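Local coordinates for pirin-like protein (Geobacillus kaustophilus, PDB 2P17) that is of unknown function but belongs to the pirin family of cupin-fold proteins and binds one iron ion per subunit, at residues E35-F39 / Y188-L192; V116-Y122 / I164-T168; E142-T146 / M172-P176. All coordinates share one frame; numbering follows the deposited sequence.

Contact 1. Residues E35-F39 / Y188-L192; sequences EYDPF and YNGFL
Asn189 reaches from the start of strand 189-196, in the C-terminal cupin domain of this pirin-type bicupin, into the turn where helix 33-36 gives way to strand 39-47 of the N-terminal half. Its amide nitrogen donates to two main-chain oxygens of that turn: ND2 lies 2.9 Å from Glu35 O and 2.9 Å from Asp37 O, and both bonds are nearly straight. The two acceptors sit close to the amide plane, so the group is held flat and its rotation is fixed. At the carbonyls the fit is less regular: ND2 is tilted from the carbonyl plane of Glu35 and stands above the carbonyl plane of Asp37. With CG anti to the backbone N (chi1 -175°), the amide extends from its strand into the turn, and CB itself comes within 3.2 Å of Asp37 O. Exchanging this amide for an alanine is likely to leave the carbonyls of Glu35 and Asp37 without their shared donor, and the turn without this polar tie to the strand. The carboxylate of Asp37 is engaged by the backbone N-H groups of Val245 and Asn246.

A cis peptide before Pro38 and a backbone hydrogen bond from Phe39 N to Tyr36 O then bend the chain, and Phe39 turns its side chain toward the strand. The edge of its ring meets a backbone oxygen, CE2 standing 3.6 Å from Asn189 O. Pro38 CG covers the centre of one ring face, while Phe191 approaches from the opposite side. Phe191 points an edge at Phe39 in an offset edge-to-face pair, with centroids 5.8 Å apart and planes at 86°; it also meets the ring of Tyr240. The nearest carbons of the aromatic pair are Phe39 CD2 and Phe191 CE2, at 3.9 Å.

Contact 2. Residues V116-Y122 / I164-T168; sequences VNLPSAY and IVPVT
The chain from Val116 to Pro119 passes the Ile164-Val167 backbone without a direct hydrogen bond, the two running closest where Leu118 CA and Val165 CA are 6.8 Å apart. This is a seam of the pirin bicupin: strand 109-117 of the N-terminal cupin ends here, beside the connection that leads into strand 167-174 of the C-terminal half. One water spans the gap between the main chains, donating to Asn117 O at 3.1 Å and accepting from Val165 N at 3.2 Å.

The side chains close the rest of the seam by apolar contact. Ile164 carries most of it. Its CG2, anti to the backbone N, serves mainly Tyr122 but also borders Leu118; it lies over one face of the Tyr122 ring in a CH-pi contact, 23° off the ring normal. The methyl is displaced toward the CB end of the ring, and Ile164 CG2 comes 3.4 Å from Tyr122 CG. A backbone hydrogen bond from Tyr122 N to Pro119 O turns the chain back, which brings the tyrosine over the isoleucine; Tyr122 forms the exposed margin of the contact. The longer branch of Ile164 crosses Leu118 at an angle, with CD1 3.6 Å from Leu118 CD2.

Deeper in, Val165 sets one methyl against the bend after strand 109-117: its CG2 packs on Pro119 CD and also touches the carbonyl of Asn117. Its other methyl, CG1, packs on Pro38. The Val116 side chain is about 13 Å from the iron and that of Leu118 about 9 Å from the side chain of the iron ligand His57, so the seam lies near the metal site without forming it. At the buried end the Val116 and Val167 side chains pass one another head to tail, Val116 CG1 meeting Val167 CG2 at 4.2 Å.

Contact 3. Residues E142-T146 / M172-P176; sequences EEGAT and MIVEP
Thr146 and Ile173 form the tightly packed part of an antiparallel ladder between strands 145-149 and 167-174, in the C-terminal cupin half. As a hydrogen-bonded pair they exchange two backbone hydrogen bonds, Thr146 N to Ile173 O and Ile173 N to Thr146 O, each 3.0 Å. Ala145 and Val174 follow as a non-hydrogen-bonded pair, where Ala145 CA makes a CA-H...O contact of 3.2 Å with Ile173 O. Their small side chains lie on the buried face, Ala145 CB 4.3 Å from Val174 CG1. On the other, partly exposed face Thr146 and Ile173 stand side by side, and a chi1 of 54° places Thr146 OG1 3.7 Å from Ile173 CB.

Toward solvent the ladder gives way to a type II turn from Glu142 to Ala145, with exposed Glu143 at its corner. Gly144 takes a positive phi of 80°, easy for a residue without a side chain, and its O accepts from Glu175 N at 2.8 Å, a last hydrogen bond before the strands part. With CG beside its backbone N (chi1 -54°), Glu175 lays CG 3.3 Å from Gly144 O; the chain then bends at chi2.

Behind the buried face runs strand 179-185, whose Val180 meets Ala145, Val174 and selenomethionine Met172. Strand 235-242 flanks 167-174 on the side away from 145-149, with backbone hydrogen bonds of Met172 to Leu237 and Val174 to Leu235.

Overall arrangement
Along the chain contact 1 encloses the other two, while contacts 2 and 3 interlock, their segments alternating in sequence. Contacts 1 and 2 are neighbours, with centres 12 Å apart: Pro38 O probably accepts a hydrogen bond from Asn117 N, and Tyr188 packs against Pro166. Both join the N-terminal cupin half to the C-terminal half or the chain entering it, so they are adjoining parts of the junction between the iron-binding N-terminal half and the C-terminal half. Contact 3 lies about 30 Å from contact 2 and 24 Å from contact 1 between centres, without touching contact 1. Strand 167-174 starts at the junction in contact 2 and ends in contact 3, on the opposite side of the chain's centre.

Contact 1. Residues E35-F39 / Y188-L192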
loop_
_atom_site.group_PDB
_atom_site.type_symbol
_atom_site.label_atom_id
_atom_site.label_comp_id
_atom_site.label_asym_id
_atom_site.label_seq_id
_atom_site.Cartn_x
_atom_site.Cartn_y
_atom_site.Cartn_z
ATOM N N GLU A 35 7.645 -6.797 -13.145
ATOM C CA GLU A 35 6.647 -5.778 -13.430
ATOM C C GLU A 35 6.433 -4.814 -12.270
ATOM O O GLU A 35 6.139 -3.639 -12.497
ATOM C CB GLU A 35 5.300 -6.408 -13.826
ATOM C CG GLU A 35 4.279 -5.399 -14.341
ATOM C CD GLU A 35 2.931 -6.016 -14.667
ATOM O OE1 GLU A 35 2.877 -7.223 -14.982
ATOM O OE2 GLU A 35 1.928 -5.271 -14.616
ATOM N N TYR A 36 6.545 -5.321 -11.040
ATOM C CA TYR A 36 6.070 -4.565 -9.873
ATOM C C TYR A 36 7.142 -3.920 -9.011
ATOM O O TYR A 36 6.811 -3.149 -8.110
ATOM C CB TYR A 36 5.207 -5.464 -8.995
ATOM C CG TYR A 36 3.987 -6.049 -9.675
ATOM C CD1 TYR A 36 3.167 -5.275 -10.507
ATOM C CD2 TYR A 36 3.625 -7.362 -9.432
ATOM C CE1 TYR A 36 2.035 -5.827 -11.108
ATOM C CE2 TYR A 36 2.481 -7.915 -10.017
ATOM C CZ TYR A 36 1.703 -7.142 -10.846
ATOM O OH TYR A 36 0.558 -7.694 -11.424
ATOM N N ASP A 37 8.402 -4.221 -9.318
ATOM C CA ASP A 37 9.599 -3.709 -8.631
ATOM C C ASP A 37 9.367 -2.254 -8.210
ATOM O O ASP A 37 9.145 -1.405 -9.072
ATOM C CB ASP A 37 10.768 -3.820 -9.630
ATOM C CG ASP A 37 12.128 -3.532 -9.022
ATOM O OD1 ASP A 37 12.231 -3.368 -7.790
ATOM O OD2 ASP A 37 13.104 -3.457 -9.814
ATOM N N PRO A 38 9.492 -1.931 -6.904
ATOM C CA PRO A 38 10.039 -2.716 -5.799
ATOM C C PRO A 38 9.052 -3.595 -5.032
ATOM O O PRO A 38 9.425 -4.184 -4.010
ATOM C CB PRO A 38 10.563 -1.626 -4.850
ATOM C CG PRO A 38 9.534 -0.491 -5.013
ATOM C CD PRO A 38 9.106 -0.568 -6.474
ATOM N N PHE A 39 7.804 -3.674 -5.486
ATOM C CA PHE A 39 6.796 -4.461 -4.765
ATOM C C PHE A 39 6.829 -5.917 -5.194
ATOM O O PHE A 39 7.114 -6.216 -6.354
ATOM C CB PHE A 39 5.415 -3.834 -4.952
ATOM C CG PHE A 39 5.402 -2.378 -4.624
ATOM C CD1 PHE A 39 5.687 -1.952 -3.335
ATOM C CD2 PHE A 39 5.177 -1.427 -5.602
ATOM C CE1 PHE A 39 5.716 -0.593 -3.007
ATOM C CE2 PHE A 39 5.193 -0.073 -5.276
ATOM C CZ PHE A 39 5.463 0.340 -3.976
ATOM N N TYR A 188 9.676 6.136 -10.465
ATOM C CA TYR A 188 8.870 5.337 -9.536
ATOM C C TYR A 188 7.903 4.447 -10.319
ATOM O O TYR A 188 7.395 4.821 -11.383
ATOM C CB TYR A 188 8.068 6.220 -8.583
ATOM C CG TYR A 188 8.757 6.667 -7.308
ATOM C CD1 TYR A 188 10.121 6.923 -7.257
ATOM C CD2 TYR A 188 8.004 6.872 -6.147
ATOM C CE1 TYR A 188 10.719 7.362 -6.079
ATOM C CE2 TYR A 188 8.594 7.304 -4.960
ATOM C CZ TYR A 188 9.950 7.545 -4.937
ATOM O OH TYR A 188 10.549 8.004 -3.773
ATOM N N ASN A 189 7.631 3.282 -9.743
ATOM C CA ASN A 189 6.725 2.301 -10.297
ATOM C C ASN A 189 5.597 2.149 -9.296
ATOM O O ASN A 189 5.847 1.986 -8.105
ATOM C CB ASN A 189 7.487 0.983 -10.502
ATOM C CG ASN A 189 6.656 -0.092 -11.200
ATOM O OD1 ASN A 189 5.702 0.202 -11.920
ATOM N ND2 ASN A 189 7.050 -1.339 -11.014
ATOM N N GLY A 190 4.349 2.200 -9.756
ATOM C CA GLY A 190 3.257 2.127 -8.803
ATOM C C GLY A 190 1.889 1.823 -9.352
ATOM O O GLY A 190 1.710 1.505 -10.535
ATOM N N PHE A 191 0.919 1.931 -8.460
ATOM C CA PHE A 191 -0.446 1.567 -8.751
ATOM C C PHE A 191 -1.301 2.129 -7.628
ATOM O O PHE A 191 -0.781 2.597 -6.606
ATOM C CB PHE A 191 -0.587 0.028 -8.813
ATOM C CG PHE A 191 -0.301 -0.654 -7.504
ATOM C CD1 PHE A 191 -1.334 -0.878 -6.605
ATOM C CD2 PHE A 191 0.995 -0.993 -7.140
ATOM C CE1 PHE A 191 -1.087 -1.458 -5.368
ATOM C CE2 PHE A 191 1.263 -1.571 -5.904
ATOM C CZ PHE A 191 0.226 -1.814 -5.018
ATOM N N LEU A 192 -2.607 2.059 -7.794
ATOM C CA LEU A 192 -3.507 2.368 -6.681
ATOM C C LEU A 192 -4.560 1.286 -6.543
ATOM O O LEU A 192 -4.829 0.560 -7.498
ATOM C CB LEU A 192 -4.128 3.784 -6.806
ATOM C CG LEU A 192 -4.950 4.097 -8.059
ATOM C CD1 LEU A 192 -6.373 3.535 -7.978
ATOM C CD2 LEU A 192 -4.988 5.603 -8.303
#

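Contact 2. Residues V116-Y122 / I164-T168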
loop_
_atom_site.group_PDB
_atom_site.type_symbol
_atom_site.label_atom_id
_atom_site.label_comp_id
_atom_site.label_asym_id
_atom_site.label_seq_id
_atom_site.Cartn_x
_atom_site.Cartn_y
_atom_site.Cartn_z
ATOM N N VAL A 116 7.513 -5.423 0.164
ATOM C CA VAL A 116 8.467 -4.560 -0.533
ATOM C C VAL A 116 9.818 -5.256 -0.515
ATOM O O VAL A 116 10.258 -5.739 0.529
ATOM C CB VAL A 116 8.594 -3.195 0.158
ATOM C CG1 VAL A 116 9.446 -2.242 -0.687
ATOM C CG2 VAL A 116 7.229 -2.572 0.435
ATOM N N ASN A 117 10.482 -5.330 -1.661
ATOM C CA ASN A 117 11.801 -5.954 -1.699
ATOM C C ASN A 117 12.833 -5.074 -1.010
ATOM O O ASN A 117 12.719 -3.848 -1.017
ATOM C CB ASN A 117 12.217 -6.194 -3.146
ATOM C CG ASN A 117 13.295 -7.245 -3.277
ATOM O OD1 ASN A 117 13.576 -7.989 -2.338
ATOM N ND2 ASN A 117 13.893 -7.326 -4.471
ATOM N N LEU A 118 13.828 -5.711 -0.397
ATOM C CA LEU A 118 15.025 -5.005 0.058
ATOM C C LEU A 118 16.139 -5.233 -0.956
ATOM O O LEU A 118 16.342 -6.371 -1.406
ATOM C CB LEU A 118 15.484 -5.493 1.435
ATOM C CG LEU A 118 14.620 -5.128 2.656
ATOM C CD1 LEU A 118 15.066 -5.871 3.899
ATOM C CD2 LEU A 118 14.681 -3.642 2.919
ATOM N N PRO A 119 16.878 -4.161 -1.304
ATOM C CA PRO A 119 18.058 -4.335 -2.162
ATOM C C PRO A 119 19.105 -5.172 -1.433
ATOM O O PRO A 119 19.100 -5.243 -0.198
ATOM C CB PRO A 119 18.588 -2.913 -2.343
ATOM C CG PRO A 119 17.460 -2.009 -1.952
ATOM C CD PRO A 119 16.666 -2.750 -0.938
ATOM N N SER A 120 19.984 -5.800 -2.206
ATOM C CA SER A 120 21.037 -6.646 -1.642
ATOM C C SER A 120 21.782 -5.945 -0.501
ATOM O O SER A 120 22.082 -6.568 0.524
ATOM C CB SER A 120 22.019 -7.045 -2.747
ATOM O OG SER A 120 23.050 -7.860 -2.237
ATOM N N ALA A 121 22.065 -4.653 -0.680
ATOM C CA ALA A 121 22.790 -3.888 0.342
ATOM C C ALA A 121 22.105 -3.878 1.706
ATOM O O ALA A 121 22.760 -3.670 2.724
ATOM C CB ALA A 121 23.043 -2.464 -0.110
ATOM N N TYR A 122 20.792 -4.087 1.733
ATOM C CA TYR A 122 20.029 -3.945 2.969
ATOM C C TYR A 122 19.325 -5.221 3.396
ATOM O O TYR A 122 18.587 -5.217 4.393
ATOM C CB TYR A 122 18.978 -2.842 2.821
ATOM C CG TYR A 122 19.533 -1.473 2.479
ATOM C CD1 TYR A 122 19.881 -0.570 3.489
ATOM C CD2 TYR A 122 19.686 -1.063 1.153
ATOM C CE1 TYR A 122 20.388 0.684 3.179
ATOM C CE2 TYR A 122 20.192 0.202 0.838
ATOM C CZ TYR A 122 20.535 1.068 1.862
ATOM O OH TYR A 122 21.027 2.320 1.555
ATOM N N ILE A 164 13.771 2.215 3.543
ATOM C CA ILE A 164 14.984 1.763 2.888
ATOM C C ILE A 164 14.785 2.036 1.388
ATOM O O ILE A 164 15.354 2.989 0.857
ATOM C CB ILE A 164 15.292 0.292 3.257
ATOM C CG1 ILE A 164 15.696 0.221 4.742
ATOM C CG2 ILE A 164 16.407 -0.264 2.393
ATOM C CD1 ILE A 164 15.638 -1.141 5.351
ATOM N N VAL A 165 13.963 1.236 0.707
ATOM C CA VAL A 165 13.519 1.607 -0.629
ATOM C C VAL A 165 12.543 2.773 -0.459
ATOM O O VAL A 165 11.565 2.652 0.285
ATOM C CB VAL A 165 12.797 0.433 -1.356
ATOM C CG1 VAL A 165 12.050 0.926 -2.599
ATOM C CG2 VAL A 165 13.785 -0.650 -1.745
ATOM N N PRO A 166 12.794 3.909 -1.141
ATOM C CA PRO A 166 11.804 4.987 -1.100
ATOM C C PRO A 166 10.449 4.531 -1.615
ATOM O O PRO A 166 10.344 4.049 -2.745
ATOM C CB PRO A 166 12.400 6.060 -2.030
ATOM C CG PRO A 166 13.881 5.799 -1.999
ATOM C CD PRO A 166 13.972 4.286 -1.949
ATOM N N VAL A 167 9.433 4.670 -0.771
ATOM C CA VAL A 167 8.062 4.306 -1.120
ATOM C C VAL A 167 7.134 5.455 -0.753
ATOM O O VAL A 167 7.165 5.970 0.373
ATOM C CB VAL A 167 7.604 3.016 -0.387
ATOM C CG1 VAL A 167 6.111 2.713 -0.626
ATOM C CG2 VAL A 167 8.450 1.828 -0.820
ATOM N N THR A 168 6.309 5.860 -1.701
ATOM C CA THR A 168 5.225 6.788 -1.428
ATOM C C THR A 168 3.939 5.997 -1.268
ATOM O O THR A 168 3.567 5.226 -2.154
ATOM C CB THR A 168 5.120 7.835 -2.532
ATOM O OG1 THR A 168 6.220 8.749 -2.392
ATOM C CG2 THR A 168 3.787 8.596 -2.468
HETATM O O HOH W 1 12.712 -1.621 1.194
#

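Contact 3. Residues E142-T146 / M172-P176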
loop_
_atom_site.group_PDB
_atom_site.type_symbol
_atom_site.label_atom_id
_atom_site.label_comp_id
_atom_site.label_asym_id
_atom_site.label_seq_id
_atom_site.Cartn_x
_atom_site.Cartn_y
_atom_site.Cartn_z
ATOM N N GLU A 142 -7.256 19.534 1.134
ATOM C CA GLU A 142 -7.721 20.341 0.014
ATOM C C GLU A 142 -9.239 20.453 0.086
ATOM O O GLU A 142 -9.889 19.732 0.851
ATOM C CB GLU A 142 -7.263 19.742 -1.320
ATOM C CG GLU A 142 -5.747 19.522 -1.398
ATOM C CD GLU A 142 -5.245 19.286 -2.800
ATOM O OE1 GLU A 142 -5.989 18.707 -3.616
ATOM O OE2 GLU A 142 -4.094 19.683 -3.087
ATOM N N GLU A 143 -9.800 21.395 -0.669
ATOM C CA GLU A 143 -11.243 21.496 -0.795
ATOM C C GLU A 143 -11.735 20.201 -1.419
ATOM O O GLU A 143 -11.364 19.876 -2.544
ATOM C CB GLU A 143 -11.617 22.696 -1.672
ATOM C CG GLU A 143 -13.099 22.788 -2.086
ATOM C CD GLU A 143 -13.362 23.911 -3.082
ATOM O OE1 GLU A 143 -12.991 23.774 -4.273
ATOM N N GLY A 144 -12.537 19.462 -0.662
ATOM C CA GLY A 144 -13.150 18.233 -1.143
ATOM C C GLY A 144 -12.245 17.011 -1.125
ATOM O O GLY A 144 -12.609 15.968 -1.666
ATOM N N ALA A 145 -11.055 17.125 -0.538
ATOM C CA ALA A 145 -10.180 15.945 -0.460
ATOM C C ALA A 145 -9.171 15.993 0.673
ATOM O O ALA A 145 -8.688 17.058 1.059
ATOM C CB ALA A 145 -9.449 15.721 -1.786
ATOM N N THR A 146 -8.833 14.816 1.178
ATOM C CA THR A 146 -7.705 14.686 2.087
ATOM C C THR A 146 -6.785 13.625 1.529
ATOM O O THR A 146 -7.237 12.607 0.999
ATOM C CB THR A 146 -8.105 14.327 3.520
ATOM O OG1 THR A 146 -8.905 13.151 3.520
ATOM C CG2 THR A 146 -8.894 15.450 4.173
HETATM N N MSE A 172 -6.183 8.505 -0.131
HETATM C CA MSE A 172 -6.996 9.616 -0.615
HETATM C C MSE A 172 -8.451 9.379 -0.312
HETATM O O MSE A 172 -8.970 8.290 -0.566
HETATM C CB MSE A 172 -6.845 9.792 -2.118
HETATM C CG MSE A 172 -5.446 10.013 -2.570
HETATM SE SE MSE A 172 -5.505 10.498 -4.433
HETATM C CE MSE A 172 -3.771 10.076 -4.809
ATOM N N ILE A 173 -9.092 10.401 0.243
ATOM C CA ILE A 173 -10.538 10.430 0.410
ATOM C C ILE A 173 -11.004 11.660 -0.360
ATOM O O ILE A 173 -10.626 12.791 -0.031
ATOM C CB ILE A 173 -10.961 10.521 1.877
ATOM C CG1 ILE A 173 -10.405 9.328 2.681
ATOM C CG2 ILE A 173 -12.486 10.553 1.964
ATOM C CD1 ILE A 173 -10.652 9.408 4.202
ATOM N N VAL A 174 -11.801 11.423 -1.397
ATOM C CA VAL A 174 -12.105 12.466 -2.373
ATOM C C VAL A 174 -13.612 12.572 -2.552
ATOM O O VAL A 174 -14.279 11.572 -2.796
ATOM C CB VAL A 174 -11.433 12.157 -3.732
ATOM C CG1 VAL A 174 -11.569 13.342 -4.674
ATOM C CG2 VAL A 174 -9.936 11.826 -3.550
ATOM N N GLU A 175 -14.134 13.790 -2.439
ATOM C CA GLU A 175 -15.567 14.033 -2.619
ATOM C C GLU A 175 -15.925 14.014 -4.103
ATOM O O GLU A 175 -15.103 14.383 -4.950
ATOM C CB GLU A 175 -15.982 15.360 -1.960
ATOM C CG GLU A 175 -15.609 15.506 -0.468
ATOM C CD GLU A 175 -16.196 14.422 0.427
ATOM O OE1 GLU A 175 -17.427 14.218 0.385
ATOM O OE2 GLU A 175 -15.427 13.781 1.185
ATOM N N PRO A 176 -17.161 13.581 -4.436
ATOM C CA PRO A 176 -17.568 13.518 -5.838
ATOM C C PRO A 176 -17.368 14.859 -6.531
ATOM O O PRO A 176 -17.731 15.905 -5.966
ATOM C CB PRO A 176 -19.064 13.186 -5.769
ATOM C CG PRO A 176 -19.262 12.554 -4.454
ATOM C CD PRO A 176 -18.221 13.124 -3.521
#